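Local coordinates for GST N-terminal domain-containing protein (Pseudomonas syringae pv. tomato, PDB 3IC8) that is of unknown function but belongs by sequence to the glutathione S-transferases, with a thioredoxin-like N-terminal domain that probably binds glutathione, at residues G171-G176 / S209-R214; R162-L167 / Y205-V210; A238-L243 / A293-V298; V55-A60 / I232-N237; E246-P251 / T279-L284. One frame throughout, in Å; residues are numbered along the deposited sequence.

Contact 1: G171-G176 / S209-R214; sequences GDFLFG and SVWLDR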
# COMPACT_ATOMS: atom_id res chain seq x y z
N GLY A 171 13.70 6.27 11.01
CA GLY A 171 14.50 6.61 9.86
C GLY A 171 14.05 5.82 8.67
O GLY A 171 13.74 4.68 8.79
N ASP A 172 13.98 6.44 7.51
CA ASP A 172 13.51 5.74 6.35
C ASP A 172 14.40 4.61 5.89
O ASP A 172 13.94 3.57 5.51
CB ASP A 172 13.21 6.73 5.21
CG ASP A 172 11.87 7.38 5.36
OD1 ASP A 172 10.94 6.70 5.74
OD2 ASP A 172 11.75 8.57 5.12
N PHE A 173 15.70 4.85 5.92
CA PHE A 173 16.69 3.96 5.38
C PHE A 173 17.87 3.85 6.33
O PHE A 173 17.92 4.50 7.33
CB PHE A 173 17.13 4.43 4.02
CG PHE A 173 16.05 4.45 3.02
CD1 PHE A 173 15.37 5.59 2.77
CD2 PHE A 173 15.71 3.34 2.35
CE1 PHE A 173 14.40 5.60 1.87
CE2 PHE A 173 14.73 3.37 1.44
CZ PHE A 173 14.07 4.50 1.21
N LEU A 174 18.79 2.96 6.02
CA LEU A 174 19.88 2.63 6.91
C LEU A 174 20.82 3.79 7.18
O LEU A 174 21.32 3.93 8.26
CB LEU A 174 20.66 1.42 6.40
CG LEU A 174 19.93 0.09 6.28
CD1 LEU A 174 20.81 -0.88 5.68
CD2 LEU A 174 19.49 -0.39 7.56
N PHE A 175 21.05 4.61 6.19
CA PHE A 175 21.93 5.73 6.32
C PHE A 175 21.20 7.03 6.18
O PHE A 175 21.76 7.98 5.75
CB PHE A 175 23.05 5.66 5.33
CG PHE A 175 24.11 4.73 5.71
CD1 PHE A 175 24.07 3.43 5.32
CD2 PHE A 175 25.17 5.14 6.45
CE1 PHE A 175 25.04 2.59 5.65
CE2 PHE A 175 26.13 4.29 6.78
CZ PHE A 175 26.06 3.01 6.39
N GLY A 176 19.94 7.09 6.55
CA GLY A 176 19.20 8.30 6.32
C GLY A 176 18.58 8.24 4.96
O GLY A 176 17.47 7.82 4.79
N SER A 209 10.38 -5.13 8.87
CA SER A 209 9.45 -5.55 7.85
C SER A 209 8.91 -4.37 7.05
O SER A 209 8.76 -4.45 5.86
CB SER A 209 8.34 -6.36 8.49
OG SER A 209 7.71 -7.23 7.59
N VAL A 210 8.62 -3.28 7.72
CA VAL A 210 8.18 -2.07 7.07
C VAL A 210 9.25 -1.48 6.19
O VAL A 210 8.99 -1.07 5.09
CB VAL A 210 7.78 -1.06 8.12
CG1 VAL A 210 7.69 0.31 7.56
CG2 VAL A 210 6.54 -1.46 8.76
N TRP A 211 10.46 -1.44 6.70
CA TRP A 211 11.60 -0.94 5.98
C TRP A 211 11.88 -1.79 4.78
O TRP A 211 12.24 -1.30 3.74
CB TRP A 211 12.83 -0.88 6.88
CG TRP A 211 14.10 -0.81 6.13
CD1 TRP A 211 14.67 0.29 5.63
CD2 TRP A 211 14.97 -1.88 5.80
NE1 TRP A 211 15.81 -0.01 5.01
CE2 TRP A 211 16.03 -1.35 5.10
CE3 TRP A 211 14.94 -3.25 6.03
CZ2 TRP A 211 17.03 -2.12 4.61
CZ3 TRP A 211 15.92 -4.00 5.54
CH2 TRP A 211 16.96 -3.44 4.84
N LEU A 212 11.74 -3.09 4.95
CA LEU A 212 12.02 -3.99 3.88
C LEU A 212 11.09 -3.80 2.69
O LEU A 212 11.52 -3.83 1.58
CB LEU A 212 12.02 -5.43 4.38
CG LEU A 212 12.14 -6.50 3.33
CD1 LEU A 212 13.40 -6.43 2.60
CD2 LEU A 212 11.97 -7.82 3.91
N ASP A 213 9.82 -3.59 2.95
CA ASP A 213 8.85 -3.35 1.91
C ASP A 213 9.13 -2.08 1.18
O ASP A 213 8.91 -1.97 0.01
CB ASP A 213 7.44 -3.40 2.43
CG ASP A 213 7.03 -4.77 2.83
OD1 ASP A 213 7.64 -5.72 2.35
OD2 ASP A 213 6.13 -4.92 3.65
N ARG A 214 9.62 -1.10 1.89
CA ARG A 214 10.01 0.12 1.28
C ARG A 214 11.16 -0.05 0.30
O ARG A 214 11.14 0.49 -0.76
CB ARG A 214 10.43 1.07 2.38
CG ARG A 214 10.30 2.51 2.07
CD ARG A 214 10.96 3.34 3.12
NE ARG A 214 10.07 3.59 4.21
CZ ARG A 214 10.28 3.22 5.46
NH1 ARG A 214 11.38 2.59 5.82
NH2 ARG A 214 9.36 3.50 6.36

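Contact 2: R162-L167 / Y205-V210; sequences RLESQL and YPSVSV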
# COMPACT_ATOMS: atom_id res chain seq x y z
N ARG A 162 19.32 -5.68 16.44
CA ARG A 162 20.08 -4.48 16.23
C ARG A 162 19.44 -3.64 15.16
O ARG A 162 19.31 -2.47 15.31
CB ARG A 162 21.51 -4.84 15.88
CG ARG A 162 22.52 -4.55 16.94
CD ARG A 162 23.33 -5.74 17.38
NE ARG A 162 24.57 -5.88 16.67
CZ ARG A 162 25.69 -6.39 17.16
NH1 ARG A 162 25.77 -6.79 18.40
NH2 ARG A 162 26.75 -6.47 16.42
N LEU A 163 19.06 -4.27 14.07
CA LEU A 163 18.40 -3.60 12.98
C LEU A 163 17.06 -3.05 13.38
O LEU A 163 16.72 -1.98 12.99
CB LEU A 163 18.27 -4.50 11.78
CG LEU A 163 17.66 -3.92 10.52
CD1 LEU A 163 18.46 -2.81 9.98
CD2 LEU A 163 17.52 -4.97 9.52
N GLU A 164 16.33 -3.80 14.18
CA GLU A 164 15.08 -3.38 14.78
C GLU A 164 15.24 -2.21 15.71
O GLU A 164 14.48 -1.31 15.66
CB GLU A 164 14.43 -4.55 15.51
CG GLU A 164 13.13 -4.26 16.24
CD GLU A 164 12.01 -3.84 15.34
OE1 GLU A 164 12.11 -4.05 14.16
OE2 GLU A 164 11.02 -3.27 15.80
N SER A 165 16.29 -2.20 16.51
CA SER A 165 16.58 -1.07 17.34
C SER A 165 16.86 0.22 16.57
O SER A 165 16.44 1.24 16.96
CB SER A 165 17.79 -1.36 18.20
OG SER A 165 17.43 -1.96 19.39
N GLN A 166 17.61 0.17 15.49
CA GLN A 166 17.82 1.33 14.67
C GLN A 166 16.58 1.88 13.95
O GLN A 166 16.39 3.06 13.87
CB GLN A 166 18.93 1.07 13.69
CG GLN A 166 18.97 2.03 12.59
CD GLN A 166 20.28 2.09 11.89
OE1 GLN A 166 20.38 2.67 10.85
NE2 GLN A 166 21.28 1.47 12.45
N LEU A 167 15.77 1.00 13.40
CA LEU A 167 14.59 1.36 12.65
C LEU A 167 13.44 1.91 13.46
O LEU A 167 12.65 2.67 12.99
CB LEU A 167 14.15 0.23 11.73
CG LEU A 167 15.12 -0.05 10.60
CD1 LEU A 167 14.74 -1.24 9.84
CD2 LEU A 167 15.22 1.09 9.72
N TYR A 205 10.37 -8.83 13.63
CA TYR A 205 10.80 -7.50 13.90
C TYR A 205 10.07 -6.58 13.01
O TYR A 205 10.34 -6.49 11.85
CB TYR A 205 12.29 -7.42 13.66
CG TYR A 205 13.00 -8.59 14.20
CD1 TYR A 205 13.03 -9.77 13.52
CD2 TYR A 205 13.61 -8.53 15.41
CE1 TYR A 205 13.65 -10.83 14.01
CE2 TYR A 205 14.24 -9.60 15.91
CZ TYR A 205 14.27 -10.75 15.20
OH TYR A 205 14.90 -11.84 15.69
N PRO A 206 9.11 -5.89 13.57
CA PRO A 206 8.16 -5.11 12.80
C PRO A 206 8.74 -3.98 12.04
O PRO A 206 8.32 -3.76 10.94
CB PRO A 206 7.25 -4.60 13.87
CG PRO A 206 7.30 -5.62 14.86
CD PRO A 206 8.69 -6.00 14.95
N SER A 207 9.67 -3.26 12.64
CA SER A 207 10.32 -2.13 12.01
C SER A 207 11.08 -2.54 10.80
O SER A 207 11.14 -1.82 9.86
CB SER A 207 11.28 -1.49 12.98
OG SER A 207 10.62 -0.59 13.82
N VAL A 208 11.70 -3.68 10.86
CA VAL A 208 12.42 -4.23 9.76
C VAL A 208 11.53 -4.56 8.58
O VAL A 208 11.87 -4.33 7.45
CB VAL A 208 13.14 -5.46 10.20
CG1 VAL A 208 14.05 -5.94 9.16
CG2 VAL A 208 13.90 -5.15 11.41
N SER A 209 10.38 -5.13 8.87
CA SER A 209 9.45 -5.55 7.85
C SER A 209 8.91 -4.37 7.05
O SER A 209 8.76 -4.45 5.86
CB SER A 209 8.34 -6.36 8.49
OG SER A 209 7.71 -7.23 7.59
N VAL A 210 8.62 -3.28 7.72
CA VAL A 210 8.18 -2.07 7.07
C VAL A 210 9.25 -1.48 6.19
O VAL A 210 8.99 -1.07 5.09
CB VAL A 210 7.78 -1.06 8.12
CG1 VAL A 210 7.69 0.31 7.56
CG2 VAL A 210 6.54 -1.46 8.76

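Contact 3: A238-L243 / A293-V298; sequences ATPAPL and AGVVHV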
# COMPACT_ATOMS: atom_id res chain seq x y z
N ALA A 238 29.70 -1.93 -31.50
CA ALA A 238 30.17 -0.91 -30.60
C ALA A 238 31.67 -0.91 -30.45
O ALA A 238 32.32 -1.85 -30.82
CB ALA A 238 29.53 -1.06 -29.28
N THR A 239 32.21 0.16 -29.89
CA THR A 239 33.60 0.18 -29.51
C THR A 239 33.74 0.59 -28.06
O THR A 239 33.00 1.40 -27.56
CB THR A 239 34.50 1.03 -30.46
OG1 THR A 239 34.53 2.38 -30.02
CG2 THR A 239 34.00 1.00 -31.84
N PRO A 240 34.71 0.01 -27.39
CA PRO A 240 34.85 0.17 -25.96
C PRO A 240 35.12 1.59 -25.56
O PRO A 240 35.80 2.30 -26.25
CB PRO A 240 36.06 -0.67 -25.65
CG PRO A 240 36.13 -1.62 -26.68
CD PRO A 240 35.64 -0.99 -27.89
N ALA A 241 34.59 1.97 -24.42
CA ALA A 241 34.66 3.31 -23.94
C ALA A 241 36.08 3.69 -23.61
O ALA A 241 36.91 2.86 -23.37
CB ALA A 241 33.82 3.46 -22.75
N PRO A 242 36.34 4.97 -23.63
CA PRO A 242 37.66 5.46 -23.32
C PRO A 242 37.96 5.12 -21.90
O PRO A 242 37.07 5.15 -21.09
CB PRO A 242 37.51 6.97 -23.49
CG PRO A 242 36.11 7.23 -23.35
CD PRO A 242 35.42 6.07 -23.93
N LEU A 243 39.21 4.79 -21.61
CA LEU A 243 39.64 4.42 -20.30
C LEU A 243 39.65 5.59 -19.35
O LEU A 243 39.77 6.70 -19.75
CB LEU A 243 41.05 3.87 -20.36
CG LEU A 243 41.36 2.80 -21.37
CD1 LEU A 243 42.73 2.39 -21.23
CD2 LEU A 243 40.49 1.65 -21.15
N ALA A 293 32.14 -11.66 -30.85
CA ALA A 293 31.88 -10.34 -30.32
C ALA A 293 32.89 -9.26 -30.64
O ALA A 293 32.63 -8.10 -30.42
CB ALA A 293 31.66 -10.40 -28.85
N GLY A 294 34.04 -9.62 -31.16
CA GLY A 294 35.00 -8.61 -31.51
C GLY A 294 35.80 -8.17 -30.34
O GLY A 294 35.98 -8.91 -29.40
N VAL A 295 36.32 -6.97 -30.41
CA VAL A 295 37.13 -6.44 -29.35
C VAL A 295 36.25 -5.96 -28.22
O VAL A 295 35.29 -5.26 -28.44
CB VAL A 295 37.96 -5.30 -29.82
CG1 VAL A 295 38.68 -4.71 -28.68
CG2 VAL A 295 38.90 -5.74 -30.85
N VAL A 296 36.62 -6.35 -27.02
CA VAL A 296 35.82 -6.10 -25.86
C VAL A 296 36.67 -5.73 -24.65
O VAL A 296 37.77 -6.19 -24.49
CB VAL A 296 35.03 -7.33 -25.57
CG1 VAL A 296 35.19 -7.75 -24.19
CG2 VAL A 296 33.63 -7.14 -25.93
N HIS A 297 36.13 -4.88 -23.80
CA HIS A 297 36.79 -4.52 -22.57
C HIS A 297 35.99 -5.11 -21.43
O HIS A 297 34.80 -4.93 -21.37
CB HIS A 297 36.79 -3.01 -22.39
CG HIS A 297 37.91 -2.31 -23.06
ND1 HIS A 297 38.74 -2.91 -23.96
CD2 HIS A 297 38.34 -1.04 -22.95
CE1 HIS A 297 39.63 -2.04 -24.38
NE2 HIS A 297 39.41 -0.90 -23.78
N VAL A 298 36.66 -5.81 -20.53
CA VAL A 298 36.03 -6.43 -19.39
C VAL A 298 36.52 -5.84 -18.08
O VAL A 298 37.69 -5.73 -17.85
CB VAL A 298 36.26 -7.91 -19.41
CG1 VAL A 298 35.47 -8.60 -18.36
CG2 VAL A 298 35.89 -8.45 -20.70

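Contact 4: V55-A60 / I232-N237; sequences VLQIGA and IEIASN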
# COMPACT_ATOMS: atom_id res chain seq x y z
N VAL A 55 25.36 -9.83 -14.90
CA VAL A 55 26.43 -9.14 -15.56
C VAL A 55 25.90 -7.96 -16.33
O VAL A 55 24.87 -8.02 -16.92
CB VAL A 55 27.19 -10.09 -16.46
CG1 VAL A 55 27.90 -9.37 -17.52
CG2 VAL A 55 28.14 -10.87 -15.66
N LEU A 56 26.63 -6.87 -16.31
CA LEU A 56 26.20 -5.65 -16.96
C LEU A 56 26.94 -5.33 -18.26
O LEU A 56 28.13 -5.23 -18.29
CB LEU A 56 26.35 -4.49 -16.00
CG LEU A 56 25.49 -3.25 -16.10
CD1 LEU A 56 26.31 -2.05 -15.99
CD2 LEU A 56 24.67 -3.21 -17.31
N GLN A 57 26.19 -5.19 -19.34
CA GLN A 57 26.78 -4.84 -20.60
C GLN A 57 26.34 -3.48 -21.07
O GLN A 57 25.18 -3.20 -21.14
CB GLN A 57 26.44 -5.87 -21.67
CG GLN A 57 26.82 -5.47 -23.05
CD GLN A 57 26.41 -6.46 -24.10
OE1 GLN A 57 25.59 -7.31 -23.86
NE2 GLN A 57 26.98 -6.35 -25.25
N ILE A 58 27.31 -2.65 -21.40
CA ILE A 58 27.09 -1.45 -22.15
C ILE A 58 28.02 -1.43 -23.35
O ILE A 58 29.19 -1.21 -23.21
CB ILE A 58 27.34 -0.27 -21.28
CG1 ILE A 58 26.40 -0.33 -20.10
CG2 ILE A 58 27.10 0.96 -22.01
CD1 ILE A 58 26.82 0.44 -18.99
N GLY A 59 27.48 -1.69 -24.52
CA GLY A 59 28.28 -1.81 -25.71
C GLY A 59 29.28 -2.93 -25.69
O GLY A 59 28.95 -4.07 -25.57
N ALA A 60 30.53 -2.57 -25.83
CA ALA A 60 31.63 -3.49 -25.78
C ALA A 60 32.32 -3.43 -24.44
O ALA A 60 33.43 -3.83 -24.33
CB ALA A 60 32.58 -3.23 -26.90
N ILE A 232 25.47 -9.87 -28.46
CA ILE A 232 26.77 -10.00 -29.03
C ILE A 232 26.97 -9.02 -30.18
O ILE A 232 27.98 -8.40 -30.29
CB ILE A 232 26.99 -11.39 -29.54
CG1 ILE A 232 27.12 -12.33 -28.37
CG2 ILE A 232 28.23 -11.46 -30.31
CD1 ILE A 232 27.11 -13.72 -28.72
N GLU A 233 25.97 -8.85 -31.01
CA GLU A 233 26.11 -7.94 -32.12
C GLU A 233 26.32 -6.54 -31.65
O GLU A 233 27.07 -5.80 -32.24
CB GLU A 233 24.91 -7.98 -33.05
CG GLU A 233 24.72 -9.28 -33.75
CD GLU A 233 25.87 -9.68 -34.63
OE1 GLU A 233 26.22 -8.93 -35.55
OE2 GLU A 233 26.41 -10.77 -34.43
N ILE A 234 25.66 -6.17 -30.58
CA ILE A 234 25.77 -4.83 -30.10
C ILE A 234 27.18 -4.58 -29.69
O ILE A 234 27.69 -3.52 -29.91
CB ILE A 234 24.84 -4.57 -28.93
CG1 ILE A 234 23.47 -4.20 -29.46
CG2 ILE A 234 25.37 -3.48 -28.06
CD1 ILE A 234 22.39 -4.54 -28.55
N ALA A 235 27.80 -5.56 -29.09
CA ALA A 235 29.18 -5.43 -28.70
C ALA A 235 30.07 -5.29 -29.89
O ALA A 235 30.98 -4.53 -29.87
CB ALA A 235 29.59 -6.61 -27.91
N SER A 236 29.82 -6.08 -30.91
CA SER A 236 30.65 -6.08 -32.10
C SER A 236 30.63 -4.78 -32.86
O SER A 236 31.65 -4.30 -33.29
CB SER A 236 30.14 -7.17 -33.02
OG SER A 236 31.19 -7.76 -33.72
N ASN A 237 29.44 -4.24 -33.04
CA ASN A 237 29.22 -2.93 -33.61
C ASN A 237 29.71 -1.77 -32.80
O ASN A 237 30.06 -0.75 -33.33
CB ASN A 237 27.77 -2.74 -34.02
CG ASN A 237 27.37 -3.67 -35.09
OD1 ASN A 237 28.19 -4.12 -35.86
ND2 ASN A 237 26.11 -4.00 -35.14

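Contact 5: E246-P251 / T279-L284; sequences ETFIDP and TGREEL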
# COMPACT_ATOMS: atom_id res chain seq x y z
N GLU A 246 42.41 8.30 -14.55
CA GLU A 246 43.02 8.22 -13.24
C GLU A 246 44.43 7.69 -13.32
O GLU A 246 44.73 6.86 -14.15
CB GLU A 246 42.16 7.34 -12.35
CG GLU A 246 42.92 6.50 -11.39
CD GLU A 246 42.02 5.73 -10.48
OE1 GLU A 246 42.47 5.34 -9.40
OE2 GLU A 246 40.86 5.51 -10.82
N THR A 247 45.30 8.18 -12.46
CA THR A 247 46.68 7.75 -12.43
C THR A 247 46.90 6.94 -11.19
O THR A 247 46.57 7.36 -10.11
CB THR A 247 47.62 8.93 -12.39
OG1 THR A 247 47.22 9.80 -11.35
CG2 THR A 247 47.55 9.70 -13.67
N PHE A 248 47.43 5.75 -11.35
CA PHE A 248 47.55 4.85 -10.24
C PHE A 248 48.74 3.99 -10.47
O PHE A 248 49.02 3.63 -11.59
CB PHE A 248 46.28 4.00 -10.22
CG PHE A 248 46.24 2.97 -9.16
CD1 PHE A 248 46.09 3.30 -7.85
CD2 PHE A 248 46.30 1.65 -9.48
CE1 PHE A 248 46.03 2.34 -6.91
CE2 PHE A 248 46.23 0.71 -8.55
CZ PHE A 248 46.10 1.04 -7.27
N ILE A 249 49.43 3.64 -9.41
CA ILE A 249 50.51 2.69 -9.52
C ILE A 249 50.07 1.42 -8.89
O ILE A 249 49.73 1.39 -7.74
CB ILE A 249 51.76 3.14 -8.77
CG1 ILE A 249 52.11 4.58 -9.10
CG2 ILE A 249 52.92 2.24 -9.12
CD1 ILE A 249 52.45 5.40 -7.88
N ASP A 250 50.09 0.35 -9.64
CA ASP A 250 49.65 -0.89 -9.11
C ASP A 250 50.52 -1.36 -7.98
O ASP A 250 51.72 -1.23 -8.01
CB ASP A 250 49.61 -1.91 -10.21
CG ASP A 250 48.96 -3.16 -9.78
OD1 ASP A 250 49.58 -3.94 -9.07
OD2 ASP A 250 47.81 -3.37 -10.14
N PRO A 251 49.89 -1.94 -6.99
CA PRO A 251 50.56 -2.52 -5.84
C PRO A 251 51.45 -3.67 -6.22
O PRO A 251 52.46 -3.89 -5.60
CB PRO A 251 49.41 -3.01 -5.00
CG PRO A 251 48.33 -2.17 -5.33
CD PRO A 251 48.45 -1.82 -6.74
N THR A 279 44.55 -0.19 -14.62
CA THR A 279 44.55 -0.61 -13.25
C THR A 279 44.27 0.62 -12.42
O THR A 279 44.87 1.64 -12.62
CB THR A 279 45.87 -1.27 -12.85
OG1 THR A 279 45.80 -1.66 -11.49
CG2 THR A 279 46.97 -0.32 -12.97
N GLY A 280 43.33 0.51 -11.51
CA GLY A 280 42.80 1.64 -10.79
C GLY A 280 42.40 1.27 -9.40
O GLY A 280 42.50 0.15 -9.03
N ARG A 281 41.98 2.26 -8.64
CA ARG A 281 41.58 2.07 -7.26
C ARG A 281 40.37 1.16 -7.10
O ARG A 281 40.32 0.33 -6.24
CB ARG A 281 41.25 3.41 -6.67
CG ARG A 281 42.41 4.22 -6.26
CD ARG A 281 42.04 5.68 -6.19
NE ARG A 281 43.18 6.56 -6.06
CZ ARG A 281 44.06 6.81 -7.03
NH1 ARG A 281 43.94 6.25 -8.21
NH2 ARG A 281 45.06 7.64 -6.81
N GLU A 282 39.41 1.36 -7.97
CA GLU A 282 38.22 0.57 -8.00
C GLU A 282 38.19 -0.44 -9.12
O GLU A 282 37.31 -1.26 -9.14
CB GLU A 282 37.05 1.50 -8.16
CG GLU A 282 36.86 2.43 -7.02
CD GLU A 282 36.29 1.76 -5.78
OE1 GLU A 282 35.65 0.73 -5.89
OE2 GLU A 282 36.49 2.27 -4.69
N GLU A 283 39.10 -0.37 -10.06
CA GLU A 283 38.92 -1.10 -11.30
C GLU A 283 40.13 -1.69 -12.00
O GLU A 283 41.18 -1.13 -12.01
CB GLU A 283 38.22 -0.18 -12.28
CG GLU A 283 37.36 -0.85 -13.26
CD GLU A 283 36.65 0.13 -14.13
OE1 GLU A 283 37.05 1.29 -14.20
OE2 GLU A 283 35.68 -0.25 -14.76
N LEU A 284 39.93 -2.82 -12.62
CA LEU A 284 40.85 -3.36 -13.58
C LEU A 284 40.14 -3.59 -14.91
O LEU A 284 39.08 -4.14 -14.94
CB LEU A 284 41.43 -4.66 -13.10
CG LEU A 284 42.05 -4.70 -11.72
CD1 LEU A 284 41.85 -6.01 -11.14
CD2 LEU A 284 43.46 -4.43 -11.84
O HOH W 1 39.22 2.71 -10.87

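Contact 1: G171-G176 / S209-R214
Asp172 opens the contact of the loop 171-176 with helix 206-216. Its carbonyl O lies in the plane of the Trp211 indole, at the ring edge 3.4 Å from Trp211 CD1, and is 2.8 Å from Arg214 NH1. The carboxylate adds a salt bridge, with Asp172 OD1 3.6 Å from Arg214 NE. OD1 stands over one face of the guanidinium and the two planes are 62° apart, so charges attract while no N-H is aimed at the oxygen. A bend at chi3 (-85°) turns Arg214 NE to the aspartate. Phe173, first residue of a type I turn ending at Gly176, puts its CZ 3.8 Å from Arg214 CD. Leu174 crosses the indole at about a right angle: its CG is 4.0 Å from Trp211 CZ2, and its CD2 rests over one face near the rim. Within this helical C-terminal domain of the glutathione S-transferase fold, Trp211 NE1 and Leu174 N both bond to Asp182 OD1 of helix 180-193. Val185 of that helix touches Trp211 and Leu174, helix 149-167 meets the same two side chains through Leu167 and Leu163, and Asp225 and Ser224 of the second subunit pack on Asp172 and Phe173.

Contact 2: R162-L167 / Y205-V210
Glu164 reaches from helix 149-167 into the first turn of helix 206-216, where its carboxylate collects donors from Ser207 and Val208. OE1 of Glu164 takes the amides of Ser207 (N to OE1 3.0 Å) and Val208 (N to OE1 3.3 Å), while Glu164 OE2 receives Ser207 OG at 3.4 Å and, more straight at 158°, Ser207 N. Each of these four bonds is weak, and the load is spread over both oxygens. A bend at chi2 (63°) in Glu164 brings CD round toward Ser207. The fit is tight, with Glu164 OE1 2.9 Å from Ser207 CB. Tyr205, at the N-cap position, lays its CB and ring atom CD2 beside Glu164 CB. Leu167 CB also approaches Ser207 CB, to 3.6 Å. Beyond the acid the contact turns apolar: Leu163 CD2 meets Val208 CG1 at 3.6 Å, and Leu167 CD1 lies 4.3 Å from Val208 CG2. The axes of 162-167 and 206-210 approach to 8.2 Å at 74°, in the family's helical C-terminal domain. A negative carboxylate at the amino end of a helix would be expected to interact favourably with that helix's dipole, so the weak bonds and the dipole may together stabilise the carboxylate of Glu164.

Contact 3: A238-L243 / A293-V298
From Pro240 to Leu243 the chain runs in a polyproline-like extended course past Val295-His297, the two directions 42° apart and the CA atoms of Pro240 and His297 6.1 Å from each other. The pairing is made by side chains, and its centre is a CH-pi contact. Pro240 CB stands above the middle of the His297 imidazole, 3.6 Å from the ring centroid and 14° off the normal, the pyrrolidine and the imidazole crossing at about a right angle. Pro240 CG is 4.0 Å from His297 ND1. Leu243 approaches the same ring obliquely, with its CD2 3.8 Å from His297 NE2. His297 CG, anti to its carbonyl carbon (chi1 -85°), comes within 3.6 Å of Pro240 CB. A weak bond from His297 ND1 to the carbonyl O of Val296, 3.5 Å long, ties the imidazole to its own strand. At the margin, Pro240 CG is 4.5 Å from Val295 CG1. The backbone of His297 bonds to Ala60 and Ile62, which joins strand 296-300 to strand 61-63, so the proline-rich segment after helix 228-237 packs on the seam where the C-terminal antiparallel strands continue the thioredoxin-like sheet. Ala241 N bonds to Asp61 OD2 of strand 61-63. Between the two segments, attraction is thus probably mainly dispersive, with a CH-pi component, and polar ties come from neighbouring strands.

Contact 4: V55-A60 / I232-N237
Ala235 of helix 228-237 meets Gly59 and Ala60, at the tip of the hairpin that joins strands 55-58 and 61-63 in the thioredoxin-like N-terminal domain. Helix 228-237, far along the chain from strand 55-58, lies against the N-terminal sheet, so the contact ties distant parts of the chain together. Backbone approaches backbone closely here: the Gly59 and Ala235 chains come near enough for a CA-H...O contact, with Ala235 CA 3.4 Å from Gly59 O and an angle of 133° at the hydrogen. Ala60 CB is 3.6 Å from Ala235 O. Gly59 has a positive phi, and its CA meets Ile234 CG2 at 4.1 Å. Ala235 CB lies near Gly59 O and is 3.7 Å from Gln57 NE2. Further out, Leu46 of helix 41-47 touches both Ala235 and Gln57, and Leu226 touches Ile234. Gln57 carries its amide to the helix on an extended chain, with CG anti to the backbone N (chi1 171°). Its OE1 accepts from His7 NE2 on strand 4-8, which fixes which way the amide faces, and its NE2 donates to Ala231 O one turn before Ala235. The other N-H of Gln57 NE2 is used within the hairpin, reaching Gly59 O at 3.0 Å, 174° at the hydrogen and in the plane of the carbonyl.

Contact 5: E246-P251 / T279-L284
Thr279 OG1 donates to Asp250 OD2 at 3.0 Å, on the lone pair anti to the other oxygen. That OD2 also forms a salt bridge with Arg302 NH2, while Asp250 OD1 accepts from Asn252 N, so the buried carboxylate is served at both ends. At the other end of the contact, Glu246 meets Arg281. Arg281 N lies 3.2 Å from Glu246 OE1 in a bond of good angle, but OE1 and Arg281 NH1 are modelled too close together, which makes the placing of that oxygen and of the guanidinium doubtful. Water 1 also bridges, donating to Glu246 OE2 at 3.2 Å and accepting from Glu282 N. Residues 280-283 form the connection between antiparallel strands 272-279 and 284-290, and across this hairpin turn Gly280 N makes a weak bond to Glu283 O. Segment 246-251, from the long linker that precedes strand 259-264, lies against that turn. Between the two polar ends Phe248 covers the turn with one face of its ring. Gly280 C sits 3.9 Å above the ring plane near the rim, and Arg281 N stands over the centre. With CG anti to the backbone N (chi1 178°), Phe248 sets that atom near Thr279 O and Gly280 CA; its side chain crosses Thr279 at about a right angle, with Phe248 CD2 3.5 Å from Thr279 O. Thr279 CG2, between backbone N and carbonyl carbon, touches both Phe248 CD2 and Asp250 CB.

Contacts 1 and 2 are neighbours, with centres 8 Å apart; both use helix 206-216, share Ser209 and Val210, and touch where Trp211 CB lies 3.5 Å from Leu167 CD1. Contacts 3 and 4 form a second pair, centres also 8 Å apart, linked by a probable hydrogen bond from His297 N to Ala60 O (2.9 Å) in the common sheet. The two pairs lie on opposite sides of the chain's centre, contacts 1 and 4 being 35 Å apart between centres. Contact 5 lies, in sequence, between the two segments of contact 3, 19 Å away between centres, and its segment 246-251 continues the linker begun by 238-243. With no ligand or catalytic residue identified, none can be placed relative to an active site.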